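Side-chain contacts in SmhB (Serratia marcescens, PDB 6ZZ5), which is one component of the tripartite alpha-pore-forming toxin Smh, here in its soluble form, and probably acts with its partners to perforate target membranes: residues R48-G53 / Q142-N147; V92-S95 / Q101-S104; E293-N298 / D306-Q311. All coordinates share one frame; numbering follows the deposited sequence.

Interaction 1 (R48-G53 / Q142-N147); sequences RQINTG and QLIVVN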
loop_
_atom_site.group_PDB
_atom_site.type_symbol
_atom_site.label_atom_id
_atom_site.label_comp_id
_atom_site.label_asym_id
_atom_site.label_seq_id
_atom_site.Cartn_x
_atom_site.Cartn_y
_atom_site.Cartn_z
ATOM N N ARG A 48 -12.778 -10.622 25.099
ATOM C CA ARG A 48 -13.423 -11.410 24.006
ATOM C C ARG A 48 -13.788 -10.518 22.839
ATOM O O ARG A 48 -13.546 -10.911 21.690
ATOM C CB ARG A 48 -14.617 -12.191 24.543
ATOM C CG ARG A 48 -14.163 -13.412 25.337
ATOM C CD ARG A 48 -14.886 -14.682 24.935
ATOM N NE ARG A 48 -16.160 -14.611 25.619
ATOM C CZ ARG A 48 -16.454 -15.243 26.744
ATOM N NH1 ARG A 48 -15.585 -16.076 27.295
ATOM N NH2 ARG A 48 -17.644 -15.077 27.289
ATOM N N GLN A 49 -14.385 -9.367 23.119
ATOM C CA GLN A 49 -14.768 -8.427 22.038
ATOM C C GLN A 49 -13.509 -7.991 21.262
ATOM O O GLN A 49 -13.540 -7.946 20.021
ATOM C CB GLN A 49 -15.552 -7.239 22.624
ATOM C CG GLN A 49 -16.942 -7.624 23.089
ATOM C CD GLN A 49 -17.608 -6.583 23.959
ATOM O OE1 GLN A 49 -17.059 -5.530 24.273
ATOM N NE2 GLN A 49 -18.774 -6.927 24.462
ATOM N N ILE A 50 -12.465 -7.600 21.980
ATOM C CA ILE A 50 -11.218 -7.101 21.327
ATOM C C ILE A 50 -10.620 -8.210 20.460
ATOM O O ILE A 50 -10.131 -7.922 19.358
ATOM C CB ILE A 50 -10.238 -6.602 22.386
ATOM C CG1 ILE A 50 -10.778 -5.337 23.064
ATOM C CG2 ILE A 50 -8.855 -6.406 21.782
ATOM C CD1 ILE A 50 -10.067 -5.061 24.324
ATOM N N ASN A 51 -10.544 -9.436 21.003
ATOM C CA ASN A 51 -9.891 -10.546 20.273
ATOM C C ASN A 51 -10.779 -10.940 19.082
ATOM O O ASN A 51 -10.235 -11.305 18.028
ATOM C CB ASN A 51 -9.549 -11.662 21.249
ATOM C CG ASN A 51 -8.355 -11.274 22.099
ATOM O OD1 ASN A 51 -7.595 -10.392 21.677
ATOM N ND2 ASN A 51 -8.129 -11.972 23.208
ATOM N N THR A 52 -12.089 -10.840 19.204
ATOM C CA THR A 52 -13.015 -11.061 18.065
ATOM C C THR A 52 -12.663 -10.027 17.007
ATOM O O THR A 52 -12.503 -10.407 15.821
ATOM C CB THR A 52 -14.496 -10.991 18.475
ATOM O OG1 THR A 52 -14.643 -12.082 19.348
ATOM C CG2 THR A 52 -15.491 -11.089 17.329
ATOM N N GLY A 53 -12.571 -8.758 17.418
ATOM C CA GLY A 53 -12.117 -7.691 16.509
ATOM C C GLY A 53 -10.791 -7.982 15.837
ATOM O O GLY A 53 -10.631 -7.761 14.601
ATOM N N GLN A 142 -14.243 0.789 17.891
ATOM C CA GLN A 142 -14.036 1.904 18.865
ATOM C C GLN A 142 -15.083 1.859 19.977
ATOM O O GLN A 142 -14.757 2.261 21.074
ATOM C CB GLN A 142 -14.089 3.271 18.165
ATOM C CG GLN A 142 -12.859 3.559 17.319
ATOM C CD GLN A 142 -11.563 3.401 18.092
ATOM O OE1 GLN A 142 -10.713 2.607 17.747
ATOM N NE2 GLN A 142 -11.409 4.160 19.151
ATOM N N LEU A 143 -16.272 1.320 19.754
ATOM C CA LEU A 143 -17.305 1.222 20.823
ATOM C C LEU A 143 -16.759 0.379 21.987
ATOM O O LEU A 143 -16.999 0.730 23.143
ATOM C CB LEU A 143 -18.602 0.620 20.296
ATOM C CG LEU A 143 -19.244 1.318 19.093
ATOM C CD1 LEU A 143 -20.557 0.641 18.761
ATOM C CD2 LEU A 143 -19.454 2.800 19.347
ATOM N N ILE A 144 -15.993 -0.672 21.668
ATOM C CA ILE A 144 -15.409 -1.616 22.656
ATOM C C ILE A 144 -14.490 -0.840 23.621
ATOM O O ILE A 144 -14.520 -1.074 24.816
ATOM C CB ILE A 144 -14.669 -2.753 21.926
ATOM C CG1 ILE A 144 -15.632 -3.554 21.034
ATOM C CG2 ILE A 144 -13.944 -3.645 22.935
ATOM C CD1 ILE A 144 -14.979 -4.460 20.046
ATOM N N VAL A 145 -13.671 0.056 23.088
ATOM C CA VAL A 145 -12.670 0.839 23.840
ATOM C C VAL A 145 -13.395 1.777 24.802
ATOM O O VAL A 145 -12.970 1.851 25.981
ATOM C CB VAL A 145 -11.745 1.626 22.886
ATOM C CG1 VAL A 145 -10.686 2.369 23.697
ATOM C CG2 VAL A 145 -11.084 0.729 21.851
ATOM N N VAL A 146 -14.427 2.474 24.326
ATOM C CA VAL A 146 -15.208 3.410 25.173
ATOM C C VAL A 146 -15.830 2.584 26.310
ATOM O O VAL A 146 -15.700 3.021 27.449
ATOM C CB VAL A 146 -16.266 4.195 24.381
ATOM C CG1 VAL A 146 -17.081 5.082 25.291
ATOM C CG2 VAL A 146 -15.621 5.020 23.266
ATOM N N ASN A 147 -16.430 1.430 26.002
ATOM C CA ASN A 147 -17.127 0.591 27.013
ATOM C C ASN A 147 -16.109 0.152 28.072
ATOM O O ASN A 147 -16.429 0.221 29.241
ATOM C CB ASN A 147 -17.834 -0.602 26.365
ATOM C CG ASN A 147 -19.061 -0.178 25.590
ATOM O OD1 ASN A 147 -19.717 0.788 25.968
ATOM N ND2 ASN A 147 -19.396 -0.904 24.531
HETATM O O HOH W 1 -15.553 -3.553 26.053
#
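Helices 44-92 and 99-151 run antiparallel where residues 48-53 face residues 142-147, and their backbones come closest at Gln49 and Ile144, with CA atoms 6.9 Å apart. The two helices are consecutive in the chain and form a long helical hairpin within the elongated helical bundle of this haemolytic enterotoxin (HBL) family member. Ile144 is the central side chain of the contact. Its CA-CB bond points at helix 44-92, and a first torsion of -61° places CG1 beside the backbone N and CG2 opposite it. The longer branch carries Ile144 CD1 against Gln49, 3.8 Å from Gln49 CB and equally near the carbonyl oxygen of Gln49, which already accepts the helical bond from Gly53 N. On the other branch, Ile144 CG2 presses on Ile50 CG1 at 3.6 Å, the closest approach between the two segments, and also lies near Gln49. Ile50 is buried and takes the contact inward, since its side chain also touches Val35 and Phe37 of the preceding loop and Ala257 and Ile260 of helix 252-300. Val145, next to Ile144, packs on Ala257 as well, which ties this hairpin to a third helix. Gln49 borders the apolar patch on its outer side. Its chain is extended beyond CG, and its last torsion of -1° eclipses OE1 with CB, which brings OE1 to the Ile144 side while NE2 points away. There Gln49 OE1 passes within 3.9 Å of Ile144 CG2. One water joins the polar parts of the two helices, spending one proton on Gln49 OE1 at 3.1 Å and the other on Ile144 O at 3.0 Å.

Interaction 2 (V92-S95 / Q101-S104); sequences VMPS and QWLS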
loop_
_atom_site.group_PDB
_atom_site.type_symbol
_atom_site.label_atom_id
_atom_site.label_comp_id
_atom_site.label_asym_id
_atom_site.label_seq_id
_atom_site.Cartn_x
_atom_site.Cartn_y
_atom_site.Cartn_z
ATOM N N VAL A 92 7.346 -3.826 -36.131
ATOM C CA VAL A 92 7.034 -4.697 -37.296
ATOM C C VAL A 92 6.144 -4.011 -38.325
ATOM O O VAL A 92 6.237 -4.437 -39.499
ATOM C CB VAL A 92 6.504 -6.093 -36.934
ATOM C CG1 VAL A 92 7.324 -6.762 -35.853
ATOM C CG2 VAL A 92 5.053 -6.099 -36.601
ATOM N N MET A 93 5.289 -3.049 -37.948
ATOM C CA MET A 93 4.212 -2.592 -38.873
ATOM C C MET A 93 4.562 -1.377 -39.728
ATOM O O MET A 93 4.146 -1.320 -40.887
ATOM C CB MET A 93 2.901 -2.346 -38.132
ATOM C CG MET A 93 2.382 -3.659 -37.647
ATOM S SD MET A 93 0.729 -3.453 -36.934
ATOM C CE MET A 93 -0.109 -3.307 -38.502
ATOM N N PRO A 94 5.306 -0.370 -39.236
ATOM C CA PRO A 94 5.603 0.806 -40.055
ATOM C C PRO A 94 6.250 0.490 -41.396
ATOM O O PRO A 94 5.881 1.114 -42.345
ATOM C CB PRO A 94 6.522 1.610 -39.153
ATOM C CG PRO A 94 6.004 1.288 -37.771
ATOM C CD PRO A 94 5.740 -0.201 -37.846
ATOM N N SER A 95 7.121 -0.507 -41.477
ATOM C CA SER A 95 7.709 -0.958 -42.752
ATOM C C SER A 95 6.799 -2.034 -43.400
ATOM O O SER A 95 7.103 -3.254 -43.338
ATOM C CB SER A 95 9.157 -1.375 -42.574
ATOM O OG SER A 95 9.708 -1.704 -43.824
ATOM N N GLN A 101 -4.239 -4.258 -42.154
ATOM C CA GLN A 101 -3.412 -4.783 -41.030
ATOM C C GLN A 101 -3.413 -3.803 -39.869
ATOM O O GLN A 101 -3.569 -4.252 -38.707
ATOM C CB GLN A 101 -2.013 -5.059 -41.553
ATOM C CG GLN A 101 -1.980 -6.283 -42.453
ATOM C CD GLN A 101 -0.604 -6.625 -42.914
ATOM O OE1 GLN A 101 0.037 -5.848 -43.605
ATOM N NE2 GLN A 101 -0.179 -7.848 -42.596
ATOM N N TRP A 102 -3.325 -2.500 -40.151
ATOM C CA TRP A 102 -3.371 -1.470 -39.081
ATOM C C TRP A 102 -4.736 -1.485 -38.384
ATOM O O TRP A 102 -4.753 -1.390 -37.137
ATOM C CB TRP A 102 -3.052 -0.085 -39.622
ATOM C CG TRP A 102 -1.605 0.200 -39.703
ATOM C CD1 TRP A 102 -0.860 0.333 -40.839
ATOM C CD2 TRP A 102 -0.744 0.506 -38.603
ATOM N NE1 TRP A 102 0.416 0.642 -40.503
ATOM C CE2 TRP A 102 0.519 0.768 -39.156
ATOM C CE3 TRP A 102 -0.910 0.568 -37.230
ATOM C CZ2 TRP A 102 1.616 1.083 -38.380
ATOM C CZ3 TRP A 102 0.176 0.907 -36.449
ATOM C CH2 TRP A 102 1.415 1.183 -37.032
ATOM N N LEU A 103 -5.836 -1.633 -39.128
ATOM C CA LEU A 103 -7.183 -1.728 -38.522
ATOM C C LEU A 103 -7.225 -2.982 -37.627
ATOM O O LEU A 103 -7.775 -2.900 -36.528
ATOM C CB LEU A 103 -8.276 -1.821 -39.600
ATOM C CG LEU A 103 -8.537 -0.521 -40.366
ATOM C CD1 LEU A 103 -9.344 -0.818 -41.633
ATOM C CD2 LEU A 103 -9.248 0.520 -39.477
ATOM N N SER A 104 -6.728 -4.133 -38.092
ATOM C CA SER A 104 -6.777 -5.353 -37.244
ATOM C C SER A 104 -5.919 -5.120 -35.992
ATOM O O SER A 104 -6.374 -5.450 -34.878
ATOM C CB SER A 104 -6.338 -6.575 -38.007
ATOM O OG SER A 104 -7.195 -6.780 -39.107
HETATM O O HOH W 2 2.717 0.663 -42.609
#
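A Met-aromatic contact closes the turn between helices 44-92 and 99-151, where Met93 of the connecting loop lies over one face of the Trp102 indole. The whole length of the methionine side chain follows that face. Met93 CB sits 3.7 Å from Trp102 CZ2. Met93 SD stands 4.4 Å from the centre of the six-membered ring of Trp102, close to the ring normal. Beyond it, Met93 CE makes a CH-pi contact with the five-membered ring of Trp102, 4.0 Å from its centroid. A bend at the last torsion (chi3 76°) turns this methyl toward the start of the second helix, where Met93 CE also meets Gln101 O at 3.6 Å and brushes Gln101 CB. The amide of Gln101 is engaged elsewhere, its OE1 accepting from Thr98 N near the beginning of this helix. At the edge of the indole, in its plane, a water accepts a hydrogen bond from Trp102 NE1 at 3.1 Å. The same water donates to Met93 O at 3.0 Å, although other acceptors compete for its protons, so the buried indole N-H is satisfied through a solvent bridge to the loop backbone. Around this hairpin end, Trp102 packs on Leu299 of helix 252-300 and on Leu309 of helix 306-319, while Pro94 leans on Arg310 and Leu314 of that last helix.

Interaction 3 (E293-N298 / D306-Q311); sequences ETLNAN and DSFLRQ. With SO4 (sulfate ion), chain D.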
loop_
_atom_site.group_PDB
_atom_site.type_symbol
_atom_site.label_atom_id
_atom_site.label_comp_id
_atom_site.label_asym_id
_atom_site.label_seq_id
_atom_site.Cartn_x
_atom_site.Cartn_y
_atom_site.Cartn_z
ATOM N N GLU A 293 -9.028 3.036 -29.173
ATOM C CA GLU A 293 -10.355 2.953 -29.825
ATOM C C GLU A 293 -10.536 4.143 -30.772
ATOM O O GLU A 293 -11.035 3.928 -31.870
ATOM C CB GLU A 293 -11.495 2.892 -28.804
ATOM C CG GLU A 293 -11.572 1.526 -28.133
ATOM C CD GLU A 293 -12.395 1.421 -26.855
ATOM O OE1 GLU A 293 -13.047 2.404 -26.509
ATOM O OE2 GLU A 293 -12.348 0.338 -26.197
ATOM N N THR A 294 -10.131 5.343 -30.364
ATOM C CA THR A 294 -10.232 6.548 -31.220
ATOM C C THR A 294 -9.380 6.391 -32.486
ATOM O O THR A 294 -9.883 6.749 -33.599
ATOM C CB THR A 294 -9.936 7.820 -30.428
ATOM O OG1 THR A 294 -10.845 7.766 -29.336
ATOM C CG2 THR A 294 -10.247 9.075 -31.215
ATOM N N LEU A 295 -8.158 5.905 -32.358
ATOM C CA LEU A 295 -7.285 5.656 -33.522
ATOM C C LEU A 295 -7.990 4.711 -34.493
ATOM O O LEU A 295 -7.982 4.975 -35.729
ATOM C CB LEU A 295 -5.939 5.102 -33.061
ATOM C CG LEU A 295 -5.077 6.075 -32.240
ATOM C CD1 LEU A 295 -3.905 5.339 -31.633
ATOM C CD2 LEU A 295 -4.568 7.259 -33.060
ATOM N N ASN A 296 -8.539 3.613 -33.977
ATOM C CA ASN A 296 -9.213 2.547 -34.770
ATOM C C ASN A 296 -10.388 3.145 -35.555
ATOM O O ASN A 296 -10.445 2.975 -36.751
ATOM C CB ASN A 296 -9.667 1.397 -33.851
ATOM C CG ASN A 296 -10.033 0.171 -34.666
ATOM O OD1 ASN A 296 -9.895 0.168 -35.878
ATOM N ND2 ASN A 296 -10.343 -0.917 -34.009
ATOM N N ALA A 297 -11.277 3.880 -34.885
ATOM C CA ALA A 297 -12.435 4.572 -35.495
ATOM C C ALA A 297 -11.950 5.600 -36.531
ATOM O O ALA A 297 -12.496 5.638 -37.670
ATOM C CB ALA A 297 -13.323 5.208 -34.403
ATOM N N ASN A 298 -10.902 6.341 -36.212
ATOM C CA ASN A 298 -10.409 7.453 -37.059
ATOM C C ASN A 298 -9.767 6.895 -38.333
ATOM O O ASN A 298 -9.918 7.463 -39.432
ATOM C CB ASN A 298 -9.507 8.390 -36.253
ATOM C CG ASN A 298 -10.323 9.388 -35.448
ATOM O OD1 ASN A 298 -11.506 9.528 -35.686
ATOM N ND2 ASN A 298 -9.729 10.022 -34.455
ATOM N N ASP A 306 -2.417 5.694 -42.653
ATOM C CA ASP A 306 -1.317 4.822 -42.165
ATOM C C ASP A 306 -0.099 5.663 -41.833
ATOM O O ASP A 306 0.621 5.323 -40.914
ATOM C CB ASP A 306 -0.996 3.749 -43.208
ATOM C CG ASP A 306 -2.135 2.743 -43.339
ATOM O OD1 ASP A 306 -3.071 2.844 -42.586
ATOM O OD2 ASP A 306 -2.060 1.854 -44.176
ATOM N N SER A 307 0.138 6.746 -42.560
ATOM C CA SER A 307 1.305 7.619 -42.303
ATOM C C SER A 307 1.227 8.207 -40.884
ATOM O O SER A 307 2.248 8.242 -40.182
ATOM C CB SER A 307 1.395 8.682 -43.365
ATOM O OG SER A 307 2.566 9.407 -43.150
ATOM N N PHE A 308 0.030 8.581 -40.440
ATOM C CA PHE A 308 -0.190 9.143 -39.095
ATOM C C PHE A 308 0.215 8.082 -38.070
ATOM O O PHE A 308 0.896 8.358 -37.085
ATOM C CB PHE A 308 -1.654 9.528 -38.936
ATOM C CG PHE A 308 -1.958 10.118 -37.602
ATOM C CD1 PHE A 308 -1.833 11.483 -37.405
ATOM C CD2 PHE A 308 -2.424 9.325 -36.566
ATOM C CE1 PHE A 308 -2.151 12.059 -36.181
ATOM C CE2 PHE A 308 -2.735 9.902 -35.339
ATOM C CZ PHE A 308 -2.587 11.266 -35.138
ATOM N N LEU A 309 -0.222 6.856 -38.297
ATOM C CA LEU A 309 0.024 5.736 -37.345
ATOM C C LEU A 309 1.508 5.338 -37.346
ATOM O O LEU A 309 2.045 5.068 -36.266
ATOM C CB LEU A 309 -0.874 4.566 -37.717
ATOM C CG LEU A 309 -2.354 4.808 -37.416
ATOM C CD1 LEU A 309 -3.187 3.774 -38.133
ATOM C CD2 LEU A 309 -2.596 4.783 -35.909
ATOM N N ARG A 310 2.152 5.329 -38.509
ATOM C CA ARG A 310 3.616 5.135 -38.539
ATOM C C ARG A 310 4.295 6.177 -37.636
ATOM O O ARG A 310 5.097 5.758 -36.778
ATOM C CB ARG A 310 4.115 5.142 -39.974
ATOM C CG ARG A 310 3.563 3.986 -40.780
ATOM C CD ARG A 310 4.341 3.728 -42.066
ATOM N NE ARG A 310 3.789 4.601 -43.053
ATOM C CZ ARG A 310 2.897 4.288 -43.998
ATOM N NH1 ARG A 310 2.442 3.061 -44.191
ATOM N NH2 ARG A 310 2.463 5.246 -44.779
ATOM N N GLN A 311 3.977 7.467 -37.811
ATOM C CA GLN A 311 4.570 8.579 -37.021
ATOM C C GLN A 311 4.313 8.297 -35.538
ATOM O O GLN A 311 5.261 8.376 -34.714
ATOM C CB GLN A 311 3.997 9.950 -37.430
ATOM C CG GLN A 311 4.674 11.190 -36.816
ATOM C CD GLN A 311 4.436 11.503 -35.338
ATOM O OE1 GLN A 311 3.334 11.284 -34.788
ATOM N NE2 GLN A 311 5.481 12.007 -34.660
HETATM S S SO4 D . -0.160 3.671 -47.135
HETATM O O1 SO4 D . -0.056 2.625 -46.137
HETATM O O2 SO4 D . 0.342 3.193 -48.388
HETATM O O3 SO4 D . 0.605 4.806 -46.710
HETATM O O4 SO4 D . -1.532 4.074 -47.271
#
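A first torsion of -179° puts the Phe308 ring opposite its own backbone N, facing helix 252-300, and Leu295 extends CD2 to meet it. The two side chains cross at about a right angle: Leu295 CD2 arrives in the plane of the ring, at its edge, 3.9 Å from Phe308 CE2. The same methyl, Leu295 CD2, lies 4.3 Å from Leu309 CD2, which makes it the apolar link of the helix-turn-helix formed by helices 252-300 and 306-319. Along the side of helix 306-319 remote from Leu295, a bend at chi3 of -86° lays the Arg310 guanidinium over the backbone carbonyl carbon of Asp306, one turn earlier. Its edge grips a sulfate ion, probably from the crystallisation liquor, with two nearly straight bonds: Arg310 NH2 to sulfate O3 at 2.7 Å and Arg310 NH1 to sulfate O1 at 3.2 Å. Among the surrounding elements, Leu295 also touches Ile304 of the loop between the two helices, Leu309 packs on Leu299, and Asn296 turns to Leu103 and Leu106 of helix 99-151.

Interactions 1 and 2 belong to the same long hairpin: both use helix 99-151, yet their centres are about 63 Å apart, one well back from the turn and the other at it, on opposite sides of the chain's centre. Interaction 3 joins interaction 2 at the far end, with centres about 10 Å apart, and its centre is about 60 Å from that of interaction 1. The two neighbours touch directly through Trp102 and Asp306, so the turn of the hairpin and the helix-turn-helix pack together there. The sulfate held by Arg310 lies about 6 Å from the nearest atoms of the Trp102 side chain, near their junction.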